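Local coordinates for flagellar hook-associated protein (Burkholderia pseudomallei, PDB 4UT1) that probably serves as a structural component of the bacterial flagellum, at the junction where the hook meets the filament, at residues V173-S178 / S215-V220; S178-I183 / N243-L248; Y229-S234 / P238-N243. One frame throughout, in Å; residues are numbered along the deposited sequence.

Interaction 1 of 3, residues V173-S178 / S215-V220. With EDO (1,2-ethanediol), chain E.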
loop_
_atom_site.group_PDB
_atom_site.type_symbol
_atom_site.label_atom_id
_atom_site.label_comp_id
_atom_site.label_asym_id
_atom_site.label_seq_id
_atom_site.Cartn_x
_atom_site.Cartn_y
_atom_site.Cartn_z
ATOM N N VAL A 173 11.429 -8.478 27.275
ATOM C CA VAL A 173 10.548 -8.512 28.442
ATOM C C VAL A 173 11.028 -9.539 29.473
ATOM O O VAL A 173 10.964 -9.287 30.672
ATOM C CB VAL A 173 9.094 -8.812 28.039
ATOM C CG1 VAL A 173 8.291 -9.315 29.226
ATOM C CG2 VAL A 173 8.449 -7.555 27.481
ATOM N N THR A 174 11.508 -10.686 29.010
ATOM C CA THR A 174 12.023 -11.700 29.929
ATOM C C THR A 174 13.187 -11.127 30.732
ATOM O O THR A 174 13.284 -11.330 31.948
ATOM C CB THR A 174 12.463 -12.976 29.186
ATOM O OG1 THR A 174 11.370 -13.496 28.418
ATOM C CG2 THR A 174 12.902 -14.039 30.172
ATOM N N GLN A 175 14.067 -10.395 30.060
ATOM C CA GLN A 175 15.205 -9.812 30.747
ATOM C C GLN A 175 14.773 -8.715 31.701
ATOM O O GLN A 175 15.267 -8.631 32.821
ATOM C CB GLN A 175 16.215 -9.269 29.745
ATOM C CG GLN A 175 16.765 -10.336 28.837
ATOM C CD GLN A 175 17.942 -9.841 28.041
ATOM O OE1 GLN A 175 18.588 -8.855 28.415
ATOM N NE2 GLN A 175 18.229 -10.512 26.932
ATOM N N ILE A 176 13.856 -7.871 31.252
ATOM C CA ILE A 176 13.298 -6.847 32.119
ATOM C C ILE A 176 12.745 -7.441 33.421
ATOM O O ILE A 176 12.991 -6.902 34.491
ATOM C CB ILE A 176 12.183 -6.064 31.405
ATOM C CG1 ILE A 176 12.798 -5.206 30.300
ATOM C CG2 ILE A 176 11.391 -5.208 32.405
ATOM C CD1 ILE A 176 11.785 -4.566 29.388
ATOM N N ASN A 177 11.993 -8.536 33.323
ATOM C CA ASN A 177 11.409 -9.153 34.509
ATOM C C ASN A 177 12.499 -9.681 35.424
ATOM O O ASN A 177 12.387 -9.603 36.650
ATOM C CB ASN A 177 10.444 -10.281 34.127
ATOM C CG ASN A 177 9.172 -9.756 33.467
ATOM O OD1 ASN A 177 8.806 -8.597 33.649
ATOM N ND2 ASN A 177 8.489 -10.612 32.717
ATOM N N SER A 178 13.566 -10.199 34.822
ATOM C CA SER A 178 14.707 -10.665 35.598
ATOM C C SER A 178 15.330 -9.536 36.408
ATOM O O SER A 178 15.604 -9.690 37.587
ATOM C CB SER A 178 15.768 -11.286 34.680
ATOM O OG SER A 178 15.307 -12.508 34.144
ATOM N N SER A 215 17.848 -0.162 32.067
ATOM C CA SER A 215 17.592 1.012 31.241
ATOM C C SER A 215 18.005 0.784 29.783
ATOM O O SER A 215 17.556 1.502 28.893
ATOM C CB SER A 215 18.314 2.239 31.807
ATOM O OG SER A 215 19.721 2.081 31.743
ATOM N N GLN A 216 18.852 -0.208 29.537
ATOM C CA GLN A 216 19.207 -0.566 28.163
ATOM C C GLN A 216 18.064 -1.328 27.487
ATOM O O GLN A 216 18.027 -1.463 26.256
ATOM C CB GLN A 216 20.492 -1.403 28.133
ATOM C CG GLN A 216 21.727 -0.665 28.625
ATOM C CD GLN A 216 22.914 -1.595 28.794
ATOM O OE1 GLN A 216 22.969 -2.658 28.183
ATOM N NE2 GLN A 216 23.861 -1.206 29.633
ATOM N N LEU A 217 17.120 -1.810 28.288
ATOM C CA LEU A 217 16.013 -2.589 27.758
ATOM C C LEU A 217 14.741 -1.756 27.644
ATOM O O LEU A 217 13.905 -1.990 26.758
ATOM C CB LEU A 217 15.759 -3.822 28.625
ATOM C CG LEU A 217 16.965 -4.741 28.854
ATOM C CD1 LEU A 217 16.637 -5.733 29.964
ATOM C CD2 LEU A 217 17.386 -5.459 27.570
ATOM N N ALA A 218 14.597 -0.776 28.529
ATOM C CA ALA A 218 13.401 0.052 28.546
ATOM C C ALA A 218 13.665 1.362 29.255
ATOM O O ALA A 218 14.536 1.449 30.114
ATOM C CB ALA A 218 12.236 -0.686 29.220
ATOM N N GLY A 219 12.892 2.378 28.898
ATOM C CA GLY A 219 12.991 3.670 29.543
ATOM C C GLY A 219 12.446 3.566 30.948
ATOM O O GLY A 219 11.269 3.271 31.145
ATOM N N VAL A 220 13.318 3.787 31.925
ATOM C CA VAL A 220 12.930 3.706 33.324
ATOM C C VAL A 220 13.384 4.923 34.111
ATOM O O VAL A 220 14.416 5.533 33.810
ATOM C CB VAL A 220 13.509 2.451 33.997
ATOM C CG1 VAL A 220 12.972 1.195 33.318
ATOM C CG2 VAL A 220 15.033 2.484 33.978
HETATM C C1 EDO E . 9.337 -11.257 37.213
HETATM O O1 EDO E . 10.508 -11.952 37.624
HETATM C C2 EDO E . 8.968 -10.156 38.199
HETATM O O2 EDO E . 9.658 -8.933 37.918
#
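The flank of the long helix 134-193, within a predicted coiled coil, meets the connection from helix 201-215 to strand 220-225 through Q175 and I176 on the helix and L217 and A218 in the loop. L217 points toward the helix and meets both Q175 and I176. With its CG beside the backbone N and anti to the carbonyl carbon (chi1 -55°), it sends CD1 to within 3.6 Å of Q175 CB, and the two side chains cross at about a right angle. Q175 suits this border place: its methylenes offer carbon to the leucine while its amide end stays at the surface, OE1 lying 3.7 Å from L217 CD2. I176 and L217 slide past each other in opposite directions, with I176 CG1 3.7 Å from L217 CB. Past CG1, the isoleucine ends in CD1, which meets A218 CB at 3.9 Å; A218, whose CB points toward the helix, offers this one methyl to the extended end of I176. Contacts across the segments are van der Waals, mostly between aliphatic carbons. N177, on another side of the helix, gives its carbonyl O to both hydroxyls of a bound ethanediol, probably a crystallisation additive. Among the neighbouring elements, I176 also packs on L248 of strand 244-252, A218 on L233 of strand 228-233, and L217 on T172 and Y179 of its own partner helix; the loop then continues into strand 220-225.

Interaction 2 of 3, residues S178-I183 / N243-L248. With EDO (1,2-ethanediol), chain E.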
loop_
_atom_site.group_PDB
_atom_site.type_symbol
_atom_site.label_atom_id
_atom_site.label_comp_id
_atom_site.label_asym_id
_atom_site.label_seq_id
_atom_site.Cartn_x
_atom_site.Cartn_y
_atom_site.Cartn_z
ATOM N N SER A 178 13.566 -10.199 34.822
ATOM C CA SER A 178 14.707 -10.665 35.598
ATOM C C SER A 178 15.330 -9.536 36.408
ATOM O O SER A 178 15.604 -9.690 37.587
ATOM C CB SER A 178 15.768 -11.286 34.680
ATOM O OG SER A 178 15.307 -12.508 34.144
ATOM N N TYR A 179 15.555 -8.396 35.767
ATOM C CA TYR A 179 16.176 -7.264 36.444
ATOM C C TYR A 179 15.288 -6.590 37.489
ATOM O O TYR A 179 15.774 -6.172 38.541
ATOM C CB TYR A 179 16.633 -6.229 35.422
ATOM C CG TYR A 179 17.847 -6.699 34.648
ATOM C CD1 TYR A 179 19.025 -7.022 35.309
ATOM C CD2 TYR A 179 17.815 -6.824 33.265
ATOM C CE1 TYR A 179 20.143 -7.466 34.611
ATOM C CE2 TYR A 179 18.922 -7.259 32.561
ATOM C CZ TYR A 179 20.083 -7.574 33.237
ATOM O OH TYR A 179 21.179 -8.007 32.535
ATOM N N THR A 180 13.996 -6.473 37.209
ATOM C CA THR A 180 13.101 -5.853 38.176
ATOM C C THR A 180 12.995 -6.720 39.430
ATOM O O THR A 180 13.024 -6.205 40.545
ATOM C CB THR A 180 11.711 -5.603 37.574
ATOM O OG1 THR A 180 11.159 -6.844 37.101
ATOM C CG2 THR A 180 11.825 -4.622 36.407
ATOM N N SER A 181 12.882 -8.032 39.245
ATOM C CA SER A 181 12.900 -8.957 40.366
ATOM C C SER A 181 14.191 -8.818 41.177
ATOM O O SER A 181 14.159 -8.840 42.407
ATOM C CB SER A 181 12.736 -10.396 39.874
ATOM O OG SER A 181 12.893 -11.301 40.950
ATOM N N GLN A 182 15.321 -8.661 40.492
ATOM C CA GLN A 182 16.613 -8.510 41.162
ATOM C C GLN A 182 16.666 -7.255 42.011
ATOM O O GLN A 182 17.188 -7.265 43.128
ATOM C CB GLN A 182 17.759 -8.463 40.151
ATOM C CG GLN A 182 18.025 -9.743 39.419
ATOM C CD GLN A 182 19.130 -9.568 38.386
ATOM O OE1 GLN A 182 19.986 -8.693 38.526
ATOM N NE2 GLN A 182 19.103 -10.383 37.336
ATOM N N ILE A 183 16.124 -6.174 41.470
ATOM C CA ILE A 183 16.122 -4.891 42.152
ATOM C C ILE A 183 15.188 -4.914 43.376
ATOM O O ILE A 183 15.531 -4.376 44.433
ATOM C CB ILE A 183 15.719 -3.760 41.183
ATOM C CG1 ILE A 183 16.825 -3.562 40.127
ATOM C CG2 ILE A 183 15.454 -2.467 41.943
ATOM C CD1 ILE A 183 16.375 -2.807 38.879
ATOM N N ASN A 243 10.014 -3.970 47.971
ATOM C CA ASN A 243 10.505 -5.333 47.781
ATOM C C ASN A 243 9.569 -6.176 46.935
ATOM O O ASN A 243 9.655 -7.402 46.938
ATOM C CB ASN A 243 10.757 -6.015 49.149
ATOM C CG ASN A 243 9.504 -6.075 50.021
ATOM O OD1 ASN A 243 8.383 -5.923 49.532
ATOM N ND2 ASN A 243 9.696 -6.308 51.319
ATOM N N ALA A 244 8.684 -5.508 46.186
ATOM C CA ALA A 244 7.833 -6.164 45.205
ATOM C C ALA A 244 8.202 -5.698 43.788
ATOM O O ALA A 244 8.634 -4.567 43.585
ATOM C CB ALA A 244 6.361 -5.880 45.487
ATOM N N SER A 245 8.057 -6.589 42.825
ATOM C CA SER A 245 8.243 -6.202 41.425
ATOM C C SER A 245 6.995 -6.514 40.598
ATOM O O SER A 245 6.160 -7.334 40.992
ATOM C CB SER A 245 9.470 -6.902 40.837
ATOM O OG SER A 245 9.217 -8.278 40.591
ATOM N N TYR A 246 6.871 -5.841 39.453
ATOM C CA TYR A 246 5.764 -6.061 38.536
ATOM C C TYR A 246 6.250 -6.799 37.289
ATOM O O TYR A 246 7.301 -6.473 36.745
ATOM C CB TYR A 246 5.122 -4.735 38.121
ATOM C CG TYR A 246 4.336 -3.999 39.186
ATOM C CD1 TYR A 246 4.970 -3.428 40.279
ATOM C CD2 TYR A 246 2.956 -3.839 39.073
ATOM C CE1 TYR A 246 4.257 -2.745 41.244
ATOM C CE2 TYR A 246 2.232 -3.153 40.035
ATOM C CZ TYR A 246 2.891 -2.605 41.116
ATOM O OH TYR A 246 2.189 -1.916 42.079
ATOM N N GLN A 247 5.478 -7.777 36.834
ATOM C CA GLN A 247 5.836 -8.554 35.657
ATOM C C GLN A 247 5.230 -7.982 34.386
ATOM O O GLN A 247 4.043 -7.715 34.338
ATOM C CB GLN A 247 5.379 -10.002 35.814
ATOM C CG GLN A 247 6.426 -10.919 36.410
ATOM C CD GLN A 247 6.384 -12.302 35.795
ATOM O OE1 GLN A 247 7.425 -12.911 35.520
ATOM N NE2 GLN A 247 5.175 -12.809 35.567
ATOM N N LEU A 248 6.050 -7.802 33.360
ATOM C CA LEU A 248 5.535 -7.458 32.043
ATOM C C LEU A 248 5.368 -8.738 31.246
ATOM O O LEU A 248 6.005 -9.754 31.545
ATOM C CB LEU A 248 6.475 -6.496 31.311
ATOM C CG LEU A 248 6.811 -5.195 32.046
ATOM C CD1 LEU A 248 7.816 -4.385 31.261
ATOM C CD2 LEU A 248 5.537 -4.368 32.345
HETATM C C1 EDO E . 9.337 -11.257 37.213
HETATM O O1 EDO E . 10.508 -11.952 37.624
HETATM C C2 EDO E . 8.968 -10.156 38.199
HETATM O O2 EDO E . 9.658 -8.933 37.918
#
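T180 and S245 bring together helix 134-193 and strand 244-252, in a helix-on-sheet layer where an antiparallel sheet lies against a helix predicted to be part of a coiled coil. Here the two short segments run nearly antiparallel, at 169°, and their axes come within 7.3 Å, a close approach that small side chains permit. On the tight side, S245 turns its CB onto the helix backbone, 3.6 Å from T180 O, and its OG lies 3.8 Å from S181 CA. Serine suits this spot because it is small enough for its CB to rest on the helix main chain while OG keeps a polar partner. T180 is equally compact: its OG1 sits between the backbone N and the carbonyl carbon (chi1 57°), with the helix carbonyls of I176 and N177 and the O2 of a bound ethanediol all within reach, T180 OG1 to ethanediol O2 being 2.7 Å. The side chain also packs on L239 and V240 of the neighbouring strand 238-241. Y246 contributes little more than its main chain, since its CB points away from the helix.

The other side is looser. S181 is only at the margin, partly exposed, and its hydroxyl pairs with Q185 rather than with the strand, while Q247 is exposed. The ethanediol, probably from the crystallisation liquor, sits between helix and strand, touching S181, S245 and T180. Its O1 stands 3.5 Å from S181 CB, and its O2 shares a hydrogen bond of 2.8 Å with S245 OG, in which either oxygen may be the donor.

Interaction 3 of 3, residues Y229-S234 / P238-N243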
loop_
_atom_site.group_PDB
_atom_site.type_symbol
_atom_site.label_atom_id
_atom_site.label_comp_id
_atom_site.label_asym_id
_atom_site.label_seq_id
_atom_site.Cartn_x
_atom_site.Cartn_y
_atom_site.Cartn_z
ATOM N N TYR A 229 14.763 1.595 46.131
ATOM C CA TYR A 229 14.592 2.048 44.753
ATOM C C TYR A 229 13.188 1.693 44.271
ATOM O O TYR A 229 12.889 0.522 44.059
ATOM C CB TYR A 229 15.611 1.394 43.804
ATOM C CG TYR A 229 17.015 1.964 43.769
ATOM C CD1 TYR A 229 17.404 2.997 44.611
ATOM C CD2 TYR A 229 17.956 1.455 42.872
ATOM C CE1 TYR A 229 18.696 3.504 44.566
ATOM C CE2 TYR A 229 19.240 1.952 42.817
ATOM C CZ TYR A 229 19.609 2.978 43.664
ATOM O OH TYR A 229 20.896 3.471 43.611
ATOM N N SER A 230 12.318 2.678 44.094
ATOM C CA SER A 230 11.121 2.425 43.306
ATOM C C SER A 230 11.471 2.651 41.836
ATOM O O SER A 230 12.177 3.597 41.512
ATOM C CB SER A 230 9.964 3.320 43.738
ATOM O OG SER A 230 9.433 2.879 44.975
ATOM N N VAL A 231 10.998 1.777 40.956
ATOM C CA VAL A 231 11.325 1.900 39.532
ATOM C C VAL A 231 10.069 1.926 38.686
ATOM O O VAL A 231 9.156 1.117 38.877
ATOM C CB VAL A 231 12.240 0.754 39.046
ATOM C CG1 VAL A 231 12.680 1.009 37.601
ATOM C CG2 VAL A 231 13.448 0.623 39.945
ATOM N N PHE A 232 10.034 2.864 37.743
ATOM C CA PHE A 232 8.881 3.057 36.883
ATOM C C PHE A 232 9.303 3.141 35.426
ATOM O O PHE A 232 10.363 3.688 35.111
ATOM C CB PHE A 232 8.128 4.336 37.246
ATOM C CG PHE A 232 7.605 4.360 38.646
ATOM C CD1 PHE A 232 8.429 4.714 39.700
ATOM C CD2 PHE A 232 6.278 4.050 38.904
ATOM C CE1 PHE A 232 7.938 4.743 41.000
ATOM C CE2 PHE A 232 5.782 4.076 40.192
ATOM C CZ PHE A 232 6.611 4.425 41.242
ATOM N N LEU A 233 8.470 2.592 34.552
ATOM C CA LEU A 233 8.599 2.853 33.119
ATOM C C LEU A 233 8.335 4.327 32.890
ATOM O O LEU A 233 7.555 4.939 33.621
ATOM C CB LEU A 233 7.626 1.996 32.309
ATOM C CG LEU A 233 8.025 0.527 32.150
ATOM C CD1 LEU A 233 6.900 -0.258 31.510
ATOM C CD2 LEU A 233 9.309 0.382 31.341
ATOM N N SER A 234 8.976 4.897 31.875
ATOM C CA SER A 234 8.860 6.326 31.614
ATOM C C SER A 234 7.404 6.754 31.533
ATOM O O SER A 234 7.063 7.879 31.887
ATOM C CB SER A 234 9.584 6.702 30.318
ATOM O OG SER A 234 10.952 6.336 30.364
ATOM N N PRO A 238 4.585 1.119 37.147
ATOM C CA PRO A 238 5.600 0.687 38.112
ATOM C C PRO A 238 6.267 -0.625 37.697
ATOM O O PRO A 238 5.604 -1.507 37.146
ATOM C CB PRO A 238 4.806 0.509 39.415
ATOM C CG PRO A 238 3.397 0.308 38.986
ATOM C CD PRO A 238 3.221 1.091 37.705
ATOM N N LEU A 239 7.564 -0.742 37.961
ATOM C CA LEU A 239 8.287 -1.987 37.750
ATOM C C LEU A 239 8.769 -2.555 39.079
ATOM O O LEU A 239 8.753 -3.768 39.297
ATOM C CB LEU A 239 9.480 -1.772 36.831
ATOM C CG LEU A 239 9.145 -1.406 35.381
ATOM C CD1 LEU A 239 10.437 -1.360 34.616
ATOM C CD2 LEU A 239 8.159 -2.406 34.762
ATOM N N VAL A 240 9.222 -1.660 39.946
ATOM C CA VAL A 240 9.638 -2.032 41.300
ATOM C C VAL A 240 9.057 -1.047 42.294
ATOM O O VAL A 240 9.141 0.167 42.106
ATOM C CB VAL A 240 11.168 -2.046 41.470
ATOM C CG1 VAL A 240 11.530 -2.312 42.940
ATOM C CG2 VAL A 240 11.813 -3.075 40.562
ATOM N N VAL A 241 8.459 -1.577 43.354
ATOM C CA VAL A 241 7.992 -0.766 44.465
ATOM C C VAL A 241 8.408 -1.479 45.737
ATOM O O VAL A 241 7.847 -2.524 46.064
ATOM C CB VAL A 241 6.470 -0.573 44.452
ATOM C CG1 VAL A 241 6.009 0.114 45.731
ATOM C CG2 VAL A 241 6.038 0.213 43.226
ATOM N N GLY A 242 9.408 -0.932 46.420
ATOM C CA GLY A 242 9.989 -1.574 47.592
ATOM C C GLY A 242 10.522 -2.959 47.273
ATOM O O GLY A 242 11.368 -3.123 46.390
ATOM N N ASN A 243 10.014 -3.970 47.971
ATOM C CA ASN A 243 10.505 -5.333 47.781
ATOM C C ASN A 243 9.569 -6.176 46.935
ATOM O O ASN A 243 9.655 -7.402 46.938
ATOM C CB ASN A 243 10.757 -6.015 49.149
ATOM C CG ASN A 243 9.504 -6.075 50.021
ATOM O OD1 ASN A 243 8.383 -5.923 49.532
ATOM N ND2 ASN A 243 9.696 -6.308 51.319
#
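V231 O is gripped by two backbone amides of the facing strand: L239 N at 2.6 Å and V240 N at 3.0 Å, both arriving from the same face of the carbonyl plane. Two successive residues opposite one is the signature of a classic beta bulge, here in the antiparallel hairpin of strands 228-233 and 238-241. The return bond, V231 N to V240 O at 2.7 Å, completes the hydrogen-bonded pair V231-V240. Beyond the bulge the register shifts by one residue, so that F232 faces P238 in a non-hydrogen-bonded pair. Proline fits there because that position asks for no amide hydrogen toward the partner strand.

The two faces differ in their packing. V231 and V240 meet on the helix-facing side, V231 CG2 3.8 Å from V240 CB. In V231, CG2 stands beside the backbone N and is the branch that meets V240, which goes on to touch T180 and I183 of the helix. On the other face the F232 ring meets P238 obliquely, with CD2 3.5 Å from P238 CA. L239 sits where the chain turns a corner, and its backbone (phi -114°, psi -40°) leaves the extended form. Its side chain meets L233 at about a right angle, L239 CD1 and L233 CD2 being 3.9 Å apart, in the buried layer that also receives V220 and L248. At the far end G242 adopts a positive phi, which glycine accepts readily, as the chain turns toward the next strand.

Main-chain polarity thus fixes the register, while branched aliphatic side chains suited to strands supply the buried face. The doubled acceptance at V231 O lets the bulge keep both amides satisfied despite the extra residue.

Overall arrangement
All three interactions belong to one small region, where the antiparallel sheet beginning at strand 220-225 rests on helix 134-193. Interaction 3 lies within the sheet and relies on backbone hydrogen bonds, whereas interactions 1 and 2 fasten successive turns of the same helix to its surroundings, sharing S178. Interaction 1 is mostly aliphatic; interaction 2 is close and small, with hydroxyls toward a bound ethanediol. All are partly buried, with Q175, S181 and V241 at the margins and V231, L233, L239 and V240 in the buried part of interaction 3. Direct links join them: N177 ND2 to L248 O (1 and 2), G219 O to S234 N (1 and 3), and Y246 N to L239 O (2 and 3).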